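Local coordinates for protein topoisomerase IV subunit A (Escherichia coli, PDB 1ZVT) that forms part of the enzyme that decatenates and relaxes DNA, with this C-terminal domain probably binding DNA and influencing which substrates are chosen, at residues 75-79 with 119-123; 142-147 with 158-164. All coordinates share one frame; numbering follows the deposited sequence.

How the contacts relate
Both contacts lie in the C-terminal domain of ParC, which probably binds DNA and is a beta-pinwheel built from four-stranded antiparallel sheets. They follow one another along the chain and sit on opposite sides of its centre. Their centres are about 33 Å apart and their nearest atoms about 15 Å apart, so they do not touch. Contact 1 is a surface contact between two loops next to strands of different sheets: one leaves strand 72-73, the other enters strand 123-124. Contact 2 lies within a single sheet, at the open end of the hairpin of strands 146-151 and 155-160. An arginine side chain dominates contact 1. Contact 2 rests on backbone pairing and apolar packing. Neither contact holds a bound ligand.

Contact 1. Residues 75-79 with 119-123; sequences TGKLT and NRAGK
R120 O accepts the backbone N of T79 at 2.9 Å, almost straight at 176°. This bond joins two surface loops of the beta-pinwheel: 75-79, which follows the last strand of one sheet, and 119-123, which leads into the last strand of another. The side chains add a second bond. R120 NH1 donates to T79 OG1 at 2.9 Å, and the hydroxyl oxygen lies at the edge of the guanidinium, in its plane. R120 CG is anti to the backbone N (chi1 -159°) and the chain is extended as far as NE. This carries the guanidinium along 75-79. The R120 side chain crosses that of T79 at about a right angle. One face of the group covers the K77-L78 peptide, with L78 N 4.0 Å above its centre. NH2 of R120 then reaches T75 O at 3.1 Å, a bent bond (142°) tilted out of the guanidinium plane. Bonds at both NH1 and NH2 limit how far the group can turn. A type I turn from N119 to G122 shapes the second loop, and R55 of strand 55-59 bonds to A121 O. One water donates to both T79 O, at 2.7 Å, and A121 O, at 2.9 Å.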
loop_
_atom_site.group_PDB
_atom_site.type_symbol
_atom_site.label_atom_id
_atom_site.label_comp_id
_atom_site.label_asym_id
_atom_site.label_seq_id
_atom_site.Cartn_x
_atom_site.Cartn_y
_atom_site.Cartn_z
ATOM N N THR A 75 -15.449 -0.333 -12.480
ATOM C CA THR A 75 -16.268 -1.542 -12.666
ATOM C C THR A 75 -16.568 -1.831 -14.135
ATOM O O THR A 75 -16.908 -2.969 -14.476
ATOM C CB THR A 75 -17.582 -1.474 -11.884
ATOM O OG1 THR A 75 -18.247 -0.252 -12.206
ATOM C CG2 THR A 75 -17.326 -1.539 -10.377
ATOM N N GLY A 76 -16.445 -0.819 -15.004
ATOM C CA GLY A 76 -16.607 -1.009 -16.452
ATOM C C GLY A 76 -15.364 -1.590 -17.112
ATOM O O GLY A 76 -15.396 -1.969 -18.294
ATOM N N LYS A 77 -14.267 -1.658 -16.360
ATOM C CA LYS A 77 -13.001 -2.110 -16.909
ATOM C C LYS A 77 -12.456 -3.336 -16.202
ATOM O O LYS A 77 -11.672 -4.072 -16.790
ATOM C CB LYS A 77 -11.936 -0.987 -16.903
ATOM C CG LYS A 77 -12.032 -0.037 -18.115
ATOM C CD LYS A 77 -10.682 0.203 -18.796
ATOM C CE LYS A 77 -10.790 1.156 -19.994
ATOM N NZ LYS A 77 -12.130 1.210 -20.697
ATOM N N LEU A 78 -12.869 -3.540 -14.950
ATOM C CA LEU A 78 -12.340 -4.631 -14.105
ATOM C C LEU A 78 -13.456 -5.456 -13.541
ATOM O O LEU A 78 -14.520 -4.918 -13.203
ATOM C CB LEU A 78 -11.546 -4.056 -12.919
ATOM C CG LEU A 78 -10.538 -2.945 -13.193
ATOM C CD1 LEU A 78 -9.926 -2.460 -11.845
ATOM C CD2 LEU A 78 -9.452 -3.445 -14.149
ATOM N N THR A 79 -13.198 -6.759 -13.421
ATOM C CA THR A 79 -14.157 -7.694 -12.832
ATOM C C THR A 79 -13.790 -7.833 -11.372
ATOM O O THR A 79 -12.893 -8.603 -11.020
ATOM C CB THR A 79 -14.069 -9.069 -13.471
ATOM O OG1 THR A 79 -14.244 -8.947 -14.886
ATOM C CG2 THR A 79 -15.156 -9.984 -12.891
ATOM N N ASN A 119 -5.769 -9.050 -17.964
ATOM C CA ASN A 119 -7.073 -9.687 -18.077
ATOM C C ASN A 119 -8.046 -9.032 -17.125
ATOM O O ASN A 119 -7.643 -8.463 -16.103
ATOM C CB ASN A 119 -6.977 -11.184 -17.772
ATOM C CG ASN A 119 -6.448 -11.459 -16.377
ATOM O OD1 ASN A 119 -5.308 -11.099 -16.046
ATOM N ND2 ASN A 119 -7.272 -12.079 -15.546
ATOM N N ARG A 120 -9.334 -9.125 -17.455
ATOM C CA ARG A 120 -10.346 -8.332 -16.768
ATOM C C ARG A 120 -10.476 -8.685 -15.289
ATOM O O ARG A 120 -10.733 -7.802 -14.460
ATOM C CB ARG A 120 -11.699 -8.459 -17.483
ATOM C CG ARG A 120 -12.658 -7.322 -17.170
ATOM C CD ARG A 120 -13.983 -7.465 -17.934
ATOM N NE ARG A 120 -14.751 -6.216 -17.901
ATOM C CZ ARG A 120 -15.534 -5.841 -16.890
ATOM N NH1 ARG A 120 -15.622 -6.587 -15.789
ATOM N NH2 ARG A 120 -16.210 -4.704 -16.968
ATOM N N ALA A 121 -10.290 -9.964 -14.963
ATOM C CA ALA A 121 -10.396 -10.416 -13.581
ATOM C C ALA A 121 -9.101 -10.214 -12.808
ATOM O O ALA A 121 -9.055 -10.521 -11.634
ATOM C CB ALA A 121 -10.817 -11.888 -13.533
ATOM N N GLY A 122 -8.057 -9.709 -13.473
ATOM C CA GLY A 122 -6.734 -9.515 -12.837
ATOM C C GLY A 122 -6.129 -10.797 -12.290
ATOM O O GLY A 122 -6.427 -11.911 -12.779
ATOM N N LYS A 123 -5.289 -10.636 -11.270
ATOM C CA LYS A 123 -4.491 -11.718 -10.687
ATOM C C LYS A 123 -4.654 -11.784 -9.179
ATOM O O LYS A 123 -4.711 -10.752 -8.513
ATOM C CB LYS A 123 -3.009 -11.491 -11.047
ATOM C CG LYS A 123 -1.990 -12.098 -10.115
ATOM C CD LYS A 123 -0.569 -11.773 -10.559
ATOM C CE LYS A 123 0.438 -12.349 -9.565
ATOM N NZ LYS A 123 1.862 -12.151 -9.995
HETATM O O HOH W 1 -12.651 -4.576 -19.536
HETATM O O HOH W 2 -11.531 -10.753 -10.130
#

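Contact 2. Residues 142-147 with 158-164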
loop_
_atom_site.group_PDB
_atom_site.type_symbol
_atom_site.label_atom_id
_atom_site.label_comp_id
_atom_site.label_asym_id
_atom_site.label_seq_id
_atom_site.Cartn_x
_atom_site.Cartn_y
_atom_site.Cartn_z
ATOM N N ASP A 142 15.233 1.939 -1.721
ATOM C CA ASP A 142 16.586 1.386 -1.615
ATOM C C ASP A 142 16.569 0.004 -0.947
ATOM O O ASP A 142 15.915 -0.208 0.090
ATOM C CB ASP A 142 17.488 2.350 -0.828
ATOM C CG ASP A 142 18.932 1.818 -0.632
ATOM O OD1 ASP A 142 19.378 0.888 -1.330
ATOM O OD2 ASP A 142 19.647 2.359 0.235
ATOM N N ALA A 143 17.314 -0.924 -1.536
ATOM C CA ALA A 143 17.373 -2.308 -1.057
ATOM C C ALA A 143 17.831 -2.432 0.404
ATOM O O ALA A 143 17.522 -3.424 1.061
ATOM C CB ALA A 143 18.277 -3.127 -1.954
ATOM N N SER A 144 18.560 -1.427 0.900
ATOM C CA SER A 144 19.101 -1.448 2.266
ATOM C C SER A 144 18.178 -0.766 3.292
ATOM O O SER A 144 18.502 -0.660 4.476
ATOM C CB SER A 144 20.518 -0.858 2.305
ATOM O OG SER A 144 20.490 0.556 2.198
ATOM N N ASP A 145 17.008 -0.327 2.833
ATOM C CA ASP A 145 16.042 0.319 3.722
ATOM C C ASP A 145 15.551 -0.656 4.804
ATOM O O ASP A 145 15.703 -1.878 4.665
ATOM C CB ASP A 145 14.869 0.872 2.903
ATOM C CG ASP A 145 15.209 2.194 2.159
ATOM O OD1 ASP A 145 16.303 2.778 2.361
ATOM O OD2 ASP A 145 14.358 2.646 1.349
ATOM N N MET A 146 14.993 -0.099 5.884
ATOM C CA MET A 146 14.472 -0.893 7.002
ATOM C C MET A 146 12.959 -1.007 6.884
ATOM O O MET A 146 12.284 -0.051 6.528
ATOM C CB MET A 146 14.774 -0.228 8.344
ATOM C CG MET A 146 16.248 -0.017 8.624
ATOM S SD MET A 146 17.100 -1.598 8.681
ATOM C CE MET A 146 16.422 -2.349 10.107
ATOM N N LEU A 147 12.437 -2.184 7.171
ATOM C CA LEU A 147 10.994 -2.401 7.297
ATOM C C LEU A 147 10.634 -2.137 8.754
ATOM O O LEU A 147 11.339 -2.582 9.656
ATOM C CB LEU A 147 10.662 -3.860 6.919
ATOM C CG LEU A 147 9.205 -4.340 6.997
ATOM C CD1 LEU A 147 8.990 -5.501 6.037
ATOM C CD2 LEU A 147 8.812 -4.728 8.430
ATOM N N MET A 158 11.541 -3.798 13.814
ATOM C CA MET A 158 12.259 -3.249 12.649
ATOM C C MET A 158 13.337 -4.244 12.206
ATOM O O MET A 158 14.060 -4.784 13.043
ATOM C CB MET A 158 12.925 -1.903 12.966
ATOM C CG MET A 158 13.508 -1.225 11.732
ATOM S SD MET A 158 13.976 0.480 12.087
ATOM C CE MET A 158 15.509 0.298 12.963
ATOM N N PHE A 159 13.457 -4.470 10.899
ATOM C CA PHE A 159 14.550 -5.292 10.357
ATOM C C PHE A 159 14.767 -4.899 8.897
ATOM O O PHE A 159 13.876 -4.299 8.290
ATOM C CB PHE A 159 14.248 -6.802 10.485
ATOM C CG PHE A 159 12.985 -7.240 9.781
ATOM C CD1 PHE A 159 12.977 -7.484 8.403
ATOM C CD2 PHE A 159 11.814 -7.452 10.508
ATOM C CE1 PHE A 159 11.799 -7.894 7.759
ATOM C CE2 PHE A 159 10.638 -7.848 9.872
ATOM C CZ PHE A 159 10.639 -8.079 8.494
ATOM N N PRO A 160 15.948 -5.206 8.336
ATOM C CA PRO A 160 16.205 -4.784 6.948
ATOM C C PRO A 160 15.193 -5.411 5.992
ATOM O O PRO A 160 14.903 -6.599 6.093
ATOM C CB PRO A 160 17.612 -5.325 6.682
ATOM C CG PRO A 160 18.240 -5.424 8.045
ATOM C CD PRO A 160 17.105 -5.927 8.898
ATOM N N VAL A 161 14.638 -4.616 5.072
ATOM C CA VAL A 161 13.605 -5.154 4.178
ATOM C C VAL A 161 14.129 -6.321 3.291
ATOM O O VAL A 161 13.341 -7.171 2.874
ATOM C CB VAL A 161 12.903 -4.026 3.354
ATOM C CG1 VAL A 161 13.828 -3.495 2.298
ATOM C CG2 VAL A 161 11.566 -4.519 2.741
ATOM N N SER A 162 15.445 -6.355 3.039
ATOM C CA SER A 162 16.094 -7.486 2.337
ATOM C C SER A 162 15.893 -8.834 3.028
ATOM O O SER A 162 16.051 -9.873 2.395
ATOM C CB SER A 162 17.595 -7.224 2.150
ATOM O OG SER A 162 18.218 -6.933 3.391
ATOM N N ASP A 163 15.574 -8.823 4.324
ATOM C CA ASP A 163 15.291 -10.052 5.079
ATOM C C ASP A 163 13.985 -10.740 4.667
ATOM O O ASP A 163 13.803 -11.941 4.913
ATOM C CB ASP A 163 15.242 -9.772 6.587
ATOM C CG ASP A 163 16.618 -9.685 7.225
ATOM O OD1 ASP A 163 17.630 -9.788 6.489
ATOM O OD2 ASP A 163 16.669 -9.515 8.469
ATOM N N LEU A 164 13.083 -9.992 4.042
ATOM C CA LEU A 164 11.818 -10.544 3.616
ATOM C C LEU A 164 11.929 -11.158 2.211
ATOM O O LEU A 164 12.257 -10.445 1.241
ATOM C CB LEU A 164 10.751 -9.443 3.627
ATOM C CG LEU A 164 9.311 -9.907 3.397
ATOM C CD1 LEU A 164 8.828 -10.864 4.471
ATOM C CD2 LEU A 164 8.427 -8.696 3.353
HETATM O O HOH W 3 17.375 -4.021 3.615
#
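The side chains of M146 and M158 cross at about a right angle, on neighbouring antiparallel strands. From M146, CB rests 3.8 Å from CG of M158, and the next atom, CG, is near the M158 sulfur. SD then passes P160 CA at 3.7 Å. The tip, CE, lies against the F159-P160 peptide, 3.3 Å from F159 C, and also meets CG of M158 and CD of P160. All three torsions are near -60° (chi1 -59°), which curls the chain back across the neighbouring strand. Shortened to an alanine, this residue would probably leave M158 CG and the P160 ring without their methyl partner and open a gap over the F159-P160 peptide. L147 and F159 form a hydrogen-bonded pair, with L147 N donating to F159 O at 2.8 Å and F159 N to L147 O. Their side chains lie side by side and point the same way. Both methyls of L147 approach CZ of the F159 ring, CD2 at 3.8 Å. L99 and L193 of other strands also touch L147. Past the pair, D145 O is gripped twice: by V161 N at 3.0 Å, and by a water at 2.9 Å. That water also donates to A143 O and accepts from S162 N, tying the D142-D145 type I turn to the 3-10 segment 161-163. This is the open end of an antiparallel beta hairpin whose strands, 146-151 and 155-160, form the middle of a four-stranded blade of the beta-pinwheel, the fold of gyrase-type C-terminal domains.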